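Local coordinates for extracellular solute-binding protein family 1 (PDB 5IXP) that probably binds a solute, perhaps a sugar, outside the cell membrane and delivers it to an ABC transporter for import, at residues P1-T5 and Q283-A287; I6-N10 and V38-I42; L17-Y21 and K289-L294; G110-P115 and S309-T313; I301-K305 and S319-Q325. All coordinates share one frame. Where two conformers were deposited one is given. Residue numbers count along the deposited sequence, not the author numbering.

Contact 1: P1-T5 and Q283-A287; sequences PVELT and QPAEA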
# COMPACT_ATOMS: atom_id res chain seq x y z
N PRO A 1 16.73 -10.14 -32.97
CA PRO A 1 15.56 -10.61 -32.22
C PRO A 1 15.83 -10.74 -30.73
O PRO A 1 16.44 -11.70 -30.26
CB PRO A 1 15.26 -11.97 -32.85
CG PRO A 1 16.58 -12.42 -33.47
CD PRO A 1 17.57 -11.27 -33.40
N VAL A 2 15.36 -9.74 -30.01
CA VAL A 2 15.47 -9.68 -28.56
C VAL A 2 14.22 -10.34 -27.98
O VAL A 2 13.10 -9.91 -28.27
CB VAL A 2 15.60 -8.22 -28.08
CG1 VAL A 2 15.67 -8.14 -26.56
CG2 VAL A 2 16.81 -7.56 -28.73
N GLU A 3 14.40 -11.38 -27.18
CA GLU A 3 13.26 -12.03 -26.55
C GLU A 3 13.28 -11.70 -25.06
O GLU A 3 14.25 -12.00 -24.37
CB GLU A 3 13.24 -13.53 -26.80
CG GLU A 3 13.36 -13.85 -28.29
CD GLU A 3 13.05 -15.30 -28.65
OE1 GLU A 3 12.38 -15.48 -29.69
OE2 GLU A 3 13.47 -16.21 -27.92
N LEU A 4 12.22 -11.05 -24.59
CA LEU A 4 12.09 -10.65 -23.20
C LEU A 4 10.91 -11.35 -22.56
O LEU A 4 9.84 -11.45 -23.16
CB LEU A 4 11.88 -9.14 -23.08
CG LEU A 4 13.01 -8.23 -23.57
CD1 LEU A 4 12.61 -6.76 -23.48
CD2 LEU A 4 14.27 -8.52 -22.77
N THR A 5 11.11 -11.85 -21.34
CA THR A 5 10.02 -12.33 -20.51
C THR A 5 9.77 -11.32 -19.41
O THR A 5 10.71 -10.69 -18.90
CB THR A 5 10.34 -13.69 -19.88
OG1 THR A 5 11.67 -13.68 -19.36
CG2 THR A 5 10.19 -14.81 -20.90
N GLN A 283 19.64 -9.68 -21.35
CA GLN A 283 19.33 -8.47 -22.11
C GLN A 283 19.00 -7.32 -21.16
O GLN A 283 17.91 -6.74 -21.22
CB GLN A 283 18.16 -8.72 -23.05
CG GLN A 283 18.33 -9.85 -24.04
CD GLN A 283 18.93 -9.39 -25.34
OE1 GLN A 283 19.39 -8.25 -25.46
NE2 GLN A 283 18.93 -10.27 -26.32
N PRO A 284 19.92 -6.95 -20.25
CA PRO A 284 19.55 -5.96 -19.24
C PRO A 284 19.20 -4.60 -19.82
O PRO A 284 18.31 -3.92 -19.30
CB PRO A 284 20.79 -5.90 -18.33
CG PRO A 284 21.91 -6.43 -19.18
CD PRO A 284 21.29 -7.46 -20.05
N ALA A 285 19.85 -4.18 -20.91
CA ALA A 285 19.54 -2.86 -21.46
C ALA A 285 18.16 -2.84 -22.11
O ALA A 285 17.39 -1.89 -21.92
CB ALA A 285 20.62 -2.44 -22.46
N GLU A 286 17.82 -3.89 -22.88
CA GLU A 286 16.49 -3.96 -23.47
C GLU A 286 15.42 -4.15 -22.41
O GLU A 286 14.31 -3.61 -22.53
CB GLU A 286 16.42 -5.08 -24.50
CG GLU A 286 17.32 -4.88 -25.71
CD GLU A 286 16.78 -3.84 -26.68
OE1 GLU A 286 15.61 -3.42 -26.59
OE2 GLU A 286 17.55 -3.43 -27.56
N ALA A 287 15.72 -4.95 -21.38
CA ALA A 287 14.79 -5.12 -20.26
C ALA A 287 14.54 -3.80 -19.55
O ALA A 287 13.39 -3.45 -19.27
CB ALA A 287 15.32 -6.17 -19.28
O HOH W 1 16.96 -12.53 -26.59

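Contact 2: I6-N10 and V38-I42; sequences IATFN and VDEHI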
# COMPACT_ATOMS: atom_id res chain seq x y z
N ILE A 6 8.51 -11.13 -19.06
CA ILE A 6 8.13 -10.29 -17.94
C ILE A 6 7.16 -11.08 -17.08
O ILE A 6 6.18 -11.63 -17.59
CB ILE A 6 7.53 -8.94 -18.39
CG1 ILE A 6 7.01 -8.17 -17.18
CG2 ILE A 6 6.43 -9.12 -19.46
CD1 ILE A 6 6.68 -6.69 -17.50
N ALA A 7 7.45 -11.17 -15.78
CA ALA A 7 6.63 -11.93 -14.84
C ALA A 7 5.80 -10.95 -14.02
O ALA A 7 6.36 -10.10 -13.32
CB ALA A 7 7.49 -12.80 -13.93
N THR A 8 4.48 -11.05 -14.12
CA THR A 8 3.56 -10.21 -13.36
C THR A 8 2.62 -11.10 -12.55
O THR A 8 2.59 -12.32 -12.71
CB THR A 8 2.74 -9.27 -14.27
OG1 THR A 8 1.88 -10.03 -15.13
CG2 THR A 8 3.66 -8.39 -15.12
N PHE A 9 1.86 -10.45 -11.68
CA PHE A 9 0.92 -11.14 -10.80
C PHE A 9 -0.33 -10.28 -10.75
O PHE A 9 -0.28 -9.08 -11.01
CB PHE A 9 1.51 -11.35 -9.39
CG PHE A 9 2.02 -10.09 -8.75
CD1 PHE A 9 1.17 -9.26 -8.03
CD2 PHE A 9 3.35 -9.71 -8.90
CE1 PHE A 9 1.64 -8.07 -7.46
CE2 PHE A 9 3.82 -8.54 -8.34
CZ PHE A 9 2.96 -7.71 -7.63
N ASN A 10 -1.45 -10.91 -10.40
CA ASN A 10 -2.75 -10.23 -10.47
C ASN A 10 -2.89 -9.61 -11.85
O ASN A 10 -2.52 -10.24 -12.84
CB ASN A 10 -2.89 -9.21 -9.34
CG ASN A 10 -2.93 -9.87 -7.96
OD1 ASN A 10 -3.40 -11.01 -7.81
ND2 ASN A 10 -2.43 -9.16 -6.94
N VAL A 38 -0.14 -14.86 -6.09
CA VAL A 38 0.92 -13.94 -5.70
C VAL A 38 1.97 -14.67 -4.85
O VAL A 38 3.17 -14.44 -5.01
CB VAL A 38 0.33 -12.73 -4.96
CG1 VAL A 38 1.42 -11.81 -4.58
CG2 VAL A 38 -0.67 -12.02 -5.86
N ASP A 39 1.53 -15.56 -3.96
CA ASP A 39 2.49 -16.31 -3.15
C ASP A 39 3.42 -17.14 -4.02
O ASP A 39 4.61 -17.29 -3.72
CB ASP A 39 1.78 -17.20 -2.13
CG ASP A 39 1.12 -16.41 -1.01
OD1 ASP A 39 1.57 -15.28 -0.71
OD2 ASP A 39 0.16 -16.93 -0.41
N GLU A 40 2.90 -17.70 -5.12
CA GLU A 40 3.80 -18.49 -5.96
C GLU A 40 4.71 -17.61 -6.79
O GLU A 40 5.84 -18.02 -7.08
CB GLU A 40 3.02 -19.45 -6.83
CG GLU A 40 2.99 -20.81 -6.16
CD GLU A 40 1.81 -21.59 -6.55
OE1 GLU A 40 0.94 -20.98 -7.19
OE2 GLU A 40 1.76 -22.79 -6.22
N HIS A 41 4.25 -16.43 -7.18
CA HIS A 41 5.15 -15.47 -7.83
C HIS A 41 6.34 -15.16 -6.92
O HIS A 41 7.49 -15.17 -7.36
CB HIS A 41 4.38 -14.20 -8.18
CG HIS A 41 5.23 -13.13 -8.77
ND1 HIS A 41 5.44 -13.00 -10.13
CD2 HIS A 41 5.95 -12.14 -8.19
CE1 HIS A 41 6.24 -11.97 -10.36
NE2 HIS A 41 6.56 -11.43 -9.19
N ILE A 42 6.06 -14.89 -5.64
CA ILE A 42 7.12 -14.64 -4.66
C ILE A 42 8.04 -15.84 -4.52
O ILE A 42 9.27 -15.71 -4.51
CB ILE A 42 6.50 -14.29 -3.29
CG1 ILE A 42 5.81 -12.94 -3.32
CG2 ILE A 42 7.56 -14.35 -2.20
CD1 ILE A 42 4.87 -12.78 -2.17
O HOH W 2 4.52 -14.55 -12.39

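Contact 3: L17-Y21 and K289-L294; sequences LYREY and KLAAWL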
# COMPACT_ATOMS: atom_id res chain seq x y z
N LEU A 17 -0.31 -2.95 -23.90
CA LEU A 17 0.96 -2.25 -23.96
C LEU A 17 2.03 -3.11 -24.62
O LEU A 17 2.86 -2.59 -25.38
CB LEU A 17 1.41 -1.83 -22.56
CG LEU A 17 0.42 -0.94 -21.81
CD1 LEU A 17 1.06 -0.39 -20.55
CD2 LEU A 17 -0.07 0.18 -22.70
N TYR A 18 2.03 -4.42 -24.35
CA TYR A 18 3.02 -5.29 -24.98
C TYR A 18 2.87 -5.25 -26.50
O TYR A 18 3.87 -5.22 -27.22
CB TYR A 18 2.87 -6.74 -24.50
CG TYR A 18 3.00 -6.95 -23.01
CD1 TYR A 18 3.92 -6.23 -22.25
CD2 TYR A 18 2.21 -7.91 -22.36
CE1 TYR A 18 4.05 -6.46 -20.87
CE2 TYR A 18 2.33 -8.14 -20.99
CZ TYR A 18 3.26 -7.41 -20.25
OH TYR A 18 3.38 -7.63 -18.90
N ARG A 19 1.63 -5.26 -26.99
CA ARG A 19 1.39 -5.18 -28.43
C ARG A 19 1.91 -3.87 -28.99
O ARG A 19 2.53 -3.84 -30.06
CB ARG A 19 -0.10 -5.33 -28.73
CG ARG A 19 -0.69 -6.65 -28.30
CD ARG A 19 -2.16 -6.79 -28.68
NE ARG A 19 -2.74 -7.98 -28.06
CZ ARG A 19 -3.57 -7.97 -27.02
NH1 ARG A 19 -3.96 -6.81 -26.49
NH2 ARG A 19 -4.03 -9.11 -26.53
N GLU A 20 1.65 -2.77 -28.28
CA GLU A 20 2.13 -1.46 -28.72
C GLU A 20 3.65 -1.42 -28.80
O GLU A 20 4.22 -0.93 -29.77
CB GLU A 20 1.61 -0.38 -27.78
CG GLU A 20 0.11 -0.19 -27.82
CD GLU A 20 -0.38 0.81 -26.79
OE1 GLU A 20 0.38 1.14 -25.86
OE2 GLU A 20 -1.53 1.25 -26.92
N TYR A 21 4.31 -1.94 -27.76
CA TYR A 21 5.77 -1.90 -27.74
C TYR A 21 6.37 -2.70 -28.89
O TYR A 21 7.32 -2.25 -29.55
CB TYR A 21 6.29 -2.42 -26.41
CG TYR A 21 7.73 -2.10 -26.12
CD1 TYR A 21 8.08 -0.86 -25.59
CD2 TYR A 21 8.74 -3.02 -26.38
CE1 TYR A 21 9.40 -0.55 -25.32
CE2 TYR A 21 10.07 -2.72 -26.11
CZ TYR A 21 10.39 -1.48 -25.58
OH TYR A 21 11.69 -1.17 -25.30
N LYS A 289 14.91 -0.81 -20.75
CA LYS A 289 14.19 0.08 -21.65
C LYS A 289 12.70 -0.21 -21.64
O LYS A 289 11.87 0.71 -21.58
CB LYS A 289 14.73 -0.02 -23.08
CG LYS A 289 14.12 1.04 -23.99
CD LYS A 289 14.20 0.73 -25.49
CE LYS A 289 15.58 0.39 -25.94
NZ LYS A 289 15.59 0.13 -27.42
N LEU A 290 12.34 -1.49 -21.71
CA LEU A 290 10.93 -1.86 -21.69
C LEU A 290 10.29 -1.51 -20.35
O LEU A 290 9.16 -1.00 -20.31
CB LEU A 290 10.77 -3.36 -22.00
CG LEU A 290 9.34 -3.92 -21.83
CD1 LEU A 290 8.34 -3.18 -22.73
CD2 LEU A 290 9.30 -5.44 -22.08
N ALA A 291 11.00 -1.77 -19.25
CA ALA A 291 10.46 -1.45 -17.93
C ALA A 291 10.23 0.05 -17.78
O ALA A 291 9.22 0.48 -17.21
CB ALA A 291 11.38 -1.96 -16.83
N ALA A 292 11.17 0.85 -18.29
CA ALA A 292 10.99 2.30 -18.23
C ALA A 292 9.79 2.74 -19.06
O ALA A 292 9.03 3.63 -18.66
CB ALA A 292 12.26 3.01 -18.70
N TRP A 293 9.59 2.12 -20.22
CA TRP A 293 8.45 2.50 -21.05
C TRP A 293 7.13 2.09 -20.41
O TRP A 293 6.16 2.86 -20.40
CB TRP A 293 8.59 1.89 -22.45
CG TRP A 293 7.47 2.26 -23.36
CD1 TRP A 293 7.35 3.41 -24.10
CD2 TRP A 293 6.29 1.49 -23.63
NE1 TRP A 293 6.18 3.40 -24.81
CE2 TRP A 293 5.51 2.23 -24.54
CE3 TRP A 293 5.82 0.25 -23.20
CZ2 TRP A 293 4.28 1.77 -25.02
CZ3 TRP A 293 4.61 -0.22 -23.68
CH2 TRP A 293 3.86 0.55 -24.59
N LEU A 294 7.07 0.88 -19.86
CA LEU A 294 5.84 0.42 -19.22
C LEU A 294 5.45 1.30 -18.04
O LEU A 294 4.27 1.36 -17.68
CB LEU A 294 6.00 -1.04 -18.74
CG LEU A 294 6.03 -2.12 -19.83
CD1 LEU A 294 6.53 -3.44 -19.23
CD2 LEU A 294 4.65 -2.32 -20.48

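Contact 4: G110-P115 and S309-T313; sequences GTDIGP and SFPST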
# COMPACT_ATOMS: atom_id res chain seq x y z
N GLY A 110 8.79 2.29 -10.58
CA GLY A 110 7.50 2.20 -9.91
C GLY A 110 6.32 2.11 -10.88
O GLY A 110 6.24 2.84 -11.88
N THR A 111 5.39 1.20 -10.56
CA THR A 111 4.15 1.10 -11.31
C THR A 111 3.07 1.89 -10.57
O THR A 111 3.16 3.12 -10.52
CB THR A 111 3.75 -0.37 -11.53
OG1 THR A 111 3.43 -1.00 -10.29
CG2 THR A 111 4.90 -1.13 -12.19
N ASP A 112 2.06 1.23 -10.00
CA ASP A 112 0.98 1.98 -9.37
C ASP A 112 1.26 2.22 -7.88
O ASP A 112 2.28 1.80 -7.33
CB ASP A 112 -0.36 1.25 -9.58
CG ASP A 112 -0.41 -0.13 -8.93
OD1 ASP A 112 0.66 -0.69 -8.61
OD2 ASP A 112 -1.52 -0.65 -8.73
N ILE A 113 0.34 2.94 -7.22
CA ILE A 113 0.41 3.22 -5.79
C ILE A 113 -0.98 3.10 -5.18
O ILE A 113 -1.99 3.03 -5.88
CB ILE A 113 1.00 4.62 -5.47
CG1 ILE A 113 0.38 5.69 -6.38
CG2 ILE A 113 2.53 4.60 -5.57
CD1 ILE A 113 0.67 7.14 -5.89
N GLY A 114 -1.02 3.10 -3.84
CA GLY A 114 -2.27 3.10 -3.12
C GLY A 114 -2.36 4.27 -2.16
O GLY A 114 -2.39 4.09 -0.93
N PRO A 115 -2.40 5.50 -2.69
CA PRO A 115 -2.50 6.66 -1.79
C PRO A 115 -3.81 6.61 -1.02
O PRO A 115 -4.86 6.25 -1.55
CB PRO A 115 -2.46 7.85 -2.76
CG PRO A 115 -3.08 7.32 -4.01
CD PRO A 115 -2.57 5.88 -4.10
N SER A 309 -5.65 1.21 -11.87
CA SER A 309 -4.48 1.39 -11.01
C SER A 309 -4.04 2.85 -10.98
O SER A 309 -3.95 3.51 -12.01
CB SER A 309 -3.34 0.52 -11.52
OG SER A 309 -3.76 -0.82 -11.65
N PHE A 310 -3.74 3.34 -9.78
CA PHE A 310 -3.47 4.78 -9.66
C PHE A 310 -2.01 5.08 -10.00
O PHE A 310 -1.11 4.44 -9.43
CB PHE A 310 -3.81 5.29 -8.27
CG PHE A 310 -3.92 6.78 -8.21
CD1 PHE A 310 -5.08 7.41 -8.64
CD2 PHE A 310 -2.84 7.55 -7.81
CE1 PHE A 310 -5.18 8.81 -8.63
CE2 PHE A 310 -2.94 8.95 -7.79
CZ PHE A 310 -4.11 9.57 -8.21
N PRO A 311 -1.74 6.03 -10.90
CA PRO A 311 -0.35 6.25 -11.34
C PRO A 311 0.54 6.77 -10.23
O PRO A 311 0.10 7.46 -9.31
CB PRO A 311 -0.50 7.31 -12.45
CG PRO A 311 -1.90 7.14 -12.95
CD PRO A 311 -2.71 6.79 -11.70
N SER A 312 1.83 6.44 -10.33
CA SER A 312 2.83 7.01 -9.45
C SER A 312 3.68 8.06 -10.15
O SER A 312 4.63 8.58 -9.54
CB SER A 312 3.73 5.91 -8.87
OG SER A 312 4.50 5.25 -9.87
N THR A 313 3.36 8.40 -11.39
CA THR A 313 4.13 9.35 -12.18
C THR A 313 3.43 10.71 -12.15
O THR A 313 2.25 10.81 -12.51
CB THR A 313 4.26 8.86 -13.63
OG1 THR A 313 2.96 8.49 -14.13
CG2 THR A 313 5.19 7.64 -13.71
O HOH W 3 -3.61 1.47 -7.61

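Contact 5: I301-K305 and S319-Q325; sequences IKVFK and SEQVTAQ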
# COMPACT_ATOMS: atom_id res chain seq x y z
N ILE A 301 -1.19 6.11 -17.58
CA ILE A 301 -2.55 6.57 -17.87
C ILE A 301 -3.35 5.47 -18.57
O ILE A 301 -4.52 5.24 -18.24
CB ILE A 301 -2.51 7.86 -18.70
CG1 ILE A 301 -1.99 9.01 -17.83
CG2 ILE A 301 -3.90 8.16 -19.27
CD1 ILE A 301 -1.59 10.23 -18.61
N LYS A 302 -2.75 4.77 -19.53
CA LYS A 302 -3.46 3.68 -20.20
C LYS A 302 -3.88 2.61 -19.20
O LYS A 302 -5.01 2.10 -19.26
CB LYS A 302 -2.60 3.08 -21.30
CG LYS A 302 -2.32 4.01 -22.45
CD LYS A 302 -1.28 3.39 -23.37
CE LYS A 302 -0.70 4.39 -24.35
NZ LYS A 302 0.51 3.84 -25.00
N VAL A 303 -2.98 2.25 -18.28
CA VAL A 303 -3.29 1.24 -17.27
C VAL A 303 -4.40 1.74 -16.35
O VAL A 303 -5.31 0.99 -15.99
CB VAL A 303 -2.02 0.87 -16.48
CG1 VAL A 303 -2.35 0.02 -15.26
CG2 VAL A 303 -0.99 0.15 -17.41
N PHE A 304 -4.33 3.02 -15.95
CA PHE A 304 -5.38 3.61 -15.13
C PHE A 304 -6.75 3.46 -15.80
O PHE A 304 -7.73 3.09 -15.14
CB PHE A 304 -5.07 5.08 -14.86
CG PHE A 304 -6.17 5.82 -14.14
CD1 PHE A 304 -6.36 5.64 -12.78
CD2 PHE A 304 -7.00 6.70 -14.83
CE1 PHE A 304 -7.38 6.33 -12.11
CE2 PHE A 304 -8.01 7.39 -14.17
CZ PHE A 304 -8.20 7.20 -12.81
N LYS A 305 -6.84 3.75 -17.09
CA LYS A 305 -8.14 3.63 -17.75
C LYS A 305 -8.54 2.18 -17.93
O LYS A 305 -9.73 1.87 -17.92
CB LYS A 305 -8.15 4.36 -19.08
CG LYS A 305 -7.51 5.74 -18.99
CD LYS A 305 -7.86 6.57 -20.19
CE LYS A 305 -7.24 6.01 -21.43
NZ LYS A 305 -6.43 7.05 -22.13
N SER A 319 -3.30 15.02 -16.30
CA SER A 319 -4.21 14.51 -17.31
C SER A 319 -5.64 14.57 -16.81
O SER A 319 -5.93 14.08 -15.71
CB SER A 319 -3.86 13.07 -17.67
OG SER A 319 -4.88 12.54 -18.50
N GLU A 320 -6.53 15.13 -17.62
CA GLU A 320 -7.95 15.10 -17.29
C GLU A 320 -8.47 13.68 -17.18
O GLU A 320 -9.48 13.46 -16.49
CB GLU A 320 -8.76 15.89 -18.32
N GLN A 321 -7.84 12.71 -17.84
CA GLN A 321 -8.26 11.32 -17.66
C GLN A 321 -8.24 10.95 -16.18
O GLN A 321 -9.13 10.26 -15.68
CB GLN A 321 -7.37 10.37 -18.46
CG GLN A 321 -7.57 10.46 -19.97
CD GLN A 321 -8.97 10.06 -20.40
OE1 GLN A 321 -9.59 9.19 -19.79
NE2 GLN A 321 -9.48 10.71 -21.44
N VAL A 322 -7.24 11.44 -15.45
CA VAL A 322 -7.16 11.14 -14.02
C VAL A 322 -8.03 12.09 -13.22
O VAL A 322 -8.89 11.66 -12.44
CB VAL A 322 -5.69 11.18 -13.54
CG1 VAL A 322 -5.63 11.07 -12.02
CG2 VAL A 322 -4.89 10.07 -14.20
N THR A 323 -7.84 13.40 -13.40
CA THR A 323 -8.43 14.35 -12.46
C THR A 323 -9.94 14.47 -12.61
O THR A 323 -10.59 14.98 -11.69
CB THR A 323 -7.79 15.73 -12.62
OG1 THR A 323 -7.97 16.18 -13.96
CG2 THR A 323 -6.31 15.68 -12.28
N ALA A 324 -10.51 14.04 -13.72
CA ALA A 324 -11.95 14.11 -13.89
C ALA A 324 -12.68 12.90 -13.31
O ALA A 324 -13.91 12.86 -13.34
CB ALA A 324 -12.31 14.26 -15.37
N GLN A 325 -11.95 11.92 -12.79
CA GLN A 325 -12.57 10.67 -12.37
C GLN A 325 -13.48 10.91 -11.17
O GLN A 325 -13.10 11.57 -10.20
CB GLN A 325 -11.49 9.64 -12.01
CG GLN A 325 -12.05 8.25 -11.78
CD GLN A 325 -11.09 7.34 -11.04
OE1 GLN A 325 -10.22 7.81 -10.30
NE2 GLN A 325 -11.23 6.03 -11.24

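Contact 1: P1-T5 and Q283-A287
This is an apolar strand-to-helix packing contact at one end of the parallel part of the sheet, where the first strand of the chain (2-8) lies against the opening turn of helix 284-294. The strand turns Val2 and Leu4 toward the helix, while Pro1 and Glu3 point away. Val2 CG1 packs 3.7 Å from Gln283 CD and 3.8 Å from Glu286 CG, so the methyl rests on the amide end of Gln283 and on the aliphatic part of Glu286. Leu4, more deeply buried, reaches the backbone: its CD1 lies 3.7 Å from Glu286 O, and its CD2 sits 3.9 Å from Gln283 CB and 4.3 Å from Ala287 CB. The CA atoms of Leu4 and Ala287 are 6.8 Å apart.

Gln283 occupies the N-cap position, and its carbonyl O accepts the first helical bond from Ala287 N at 2.8 Å. Its side chain extends toward the strand, and a water accepts from both Gln283 NE2 (3.0 Å) and Glu3 N (2.9 Å), the one polar bridge across the contact. On its two edges strand 2-8 pairs with strands 28-34 and 58-62, and Val28 of the former also touches Leu4 and Glu286. A helix laid over a parallel sheet in this way is characteristic of the alpha/beta domains of periplasmic-binding-protein folds, here with the covering helix supplied from late in the chain.

Contact 2: I6-N10 and V38-I42
His41 and Phe9, with Val38 beside them, carry most of this buried contact between the C-terminal end of strand 2-8, with the loop after it, and the first turn of helix 38-51. The edge of the Phe9 ring meets the face of the His41 imidazole in a T-shaped pair, centroids 5.0 Å apart and planes at 58°, with Phe9 CD2 only 3.6 Å from His41 CD2. Along its own edge the imidazole meets the strand: His41 CE1 is 3.5 Å from Ala7 O and 3.9 Å from Ala7 CB. Both ring nitrogens are engaged. ND1 shares a water with Thr8 O, at 2.9 Å from His41 ND1 and 3.0 Å from Thr8 O, and NE2 hydrogen-bonds to Ala60 O on the neighbouring strand 58-62, tying the helix to two strands.

One turn earlier, Val38 CG2 fills the gap beside Phe9, 4.0 Å from Phe9 CD1 and 3.5 Å from Asn10 OD1. Phe12 and Trp65 add further rings around Phe9, making an aromatic cluster at this strand end. Helix 38-51 is the connection of a beta-alpha-beta crossover from strand 28-34 to strand 58-62, packed on strand 2-8 between them, as in periplasmic-binding-protein lobes.

Contact 3: L17-Y21 and K289-L294
Helices 15-24 and 284-294 run obliquely antiparallel here, the axes of the two short segments making 124° and approaching to 11.4 Å. Both belong to the helical layer on one face of the sheet in this periplasmic-binding-protein fold, and their nearest CA pairs are Leu17 with Leu294 (7.3 Å) and Tyr21 with Leu290 (8.0 Å). That spacing is wide enough for large side chains to interleave between the backbones.

Tyr21 and Trp293 bury the most surface. Their rings meet obliquely, planes at 54° and centroids 5.2 Å apart, with Tyr21 CD1 lying over a face of the indole, 3.5 Å from Trp293 CE3. The far end of the indole lies along the start of the other segment, Trp293 CH2 approaching Leu17 O to 3.4 Å and Trp293 CZ3 approaching Leu17 CB to 3.8 Å. Leu294 CD2 continues the apolar seam, 3.9 Å from Leu17 CB and 4.2 Å from Tyr18 CE1. Beneath, Tyr18 and Leu294 reach Ile6 of strand 2-8, and the Tyr18 hydroxyl hydrogen-bonds to Glu32. Glu20, which skirts the indole edge, forms a salt bridge with Lys302. One face of the Tyr21 ring receives a CH-pi contact: Leu290 CD1 sits 3.5 Å from the ring centroid, only 6° off the normal.

Contact 4: G110-P115 and S309-T313
Phe310 lies beside Ile113 and Pro115, its ring edge meeting Ile113 so that Phe310 CD2 is 4.0 Å from Ile113 CG1, while Pro115 CG comes within 3.8 Å of Phe310 CD2. Phe339 and Val340 of helix 335-344 also touch the phenylalanine, placing it in the core between the sheet and that helix.

The backbones meet more loosely than in a regular sheet. Ile113 N donates to Phe310 O at 3.0 Å, but the end-to-end directions of the touching parts are 106° apart, so the two segments meet at a steep angle, and 310-311 is only a weakly bonded antiparallel addition to strand 108-121. Ser312 gives a second direct bond, its OG donating to Thr111 O at 2.6 Å. Its CB also packs 3.7 Å from Ile113 CG2. A water bridges the backbones beside Asp112: it donates to Ile113 O (2.8 Å) and Asp112 OD2 (3.2 Å) and accepts from Phe310 N (2.9 Å). Asp112 OD2 lies 3.5 Å from Ser309 CB.

On its other side strand 108-121 hydrogen-bonds to strand 269-276, through Thr111 with Ser273 and Gly114 with Trp270. Long strands that pass from one lobe to the other form the hinge in periplasmic-binding proteins, and the course of strand 108-121 through the centre of this molecule is consistent with such a connection, with 310-311 packed against it.

Contact 5: I301-K305 and S319-Q325
Ser319 opens the short helix 320-323 as its N-cap, its OG accepting from Gln321 N at 3.0 Å, and at the same time its CB packs 3.8 Å from Ile301 CD1 on helix 297-307. Two residues on, Gln321 lies on the solvent-exposed side: its CB is 4.2 Å from Ile301 CG2, its OE1 is 3.2 Å from Lys305 CD, and its carbonyl O lies near the plane of the Phe304 ring, 3.4 Å from Phe304 CE2.

Val322, its CA-to-CB bond sideways, covers a face of that ring. Its CG2 makes a CH-pi contact 4.3 Å from the Phe304 centroid, 22° off the normal, and lies 4.0 Å from Phe304 CD2. Val322 also touches Phe310 and Val340, which joins this pair to the interior. After the helix ends, Gln325 swings back so that its OE1 approaches Phe304 CZ to 3.3 Å at the ring edge. Two carbonyl oxygens thus face the electropositive rim of Phe304 while a methyl covers one face. Gln325 also pairs through its backbone with Gly336, at the start of helix 335-344.

The arrangement is a local helix-to-helix packing: an N-capped single-turn helix, reached by way of strand 310-311, folds back on the preceding helix of the solute-binding-protein fold.

In the fold
Contacts 1, 2 and 3 cluster around strand 2-8: contacts 1 and 2 use its successive halves, about 19 Å apart between centres, while contact 3, about 11 Å centre to centre from contact 1, packs helix 15-24 on helix 284-294. Contact 5 meets contact 3 through the Glu20-Lys302 salt bridge and touches contact 4, about 12 Å away between centres. Contacts 1 and 4, with centres about 25 Å apart, reach the same mixed sheet. Along the chain, contact 2 is nested inside the loop closed by contact 1, contact 3 crosses both, and contacts 4 and 5 cross each other; contact 5 opens after contacts 1 to 3 close. The lobe is thus assembled from distant sequence, as in periplasmic-binding proteins.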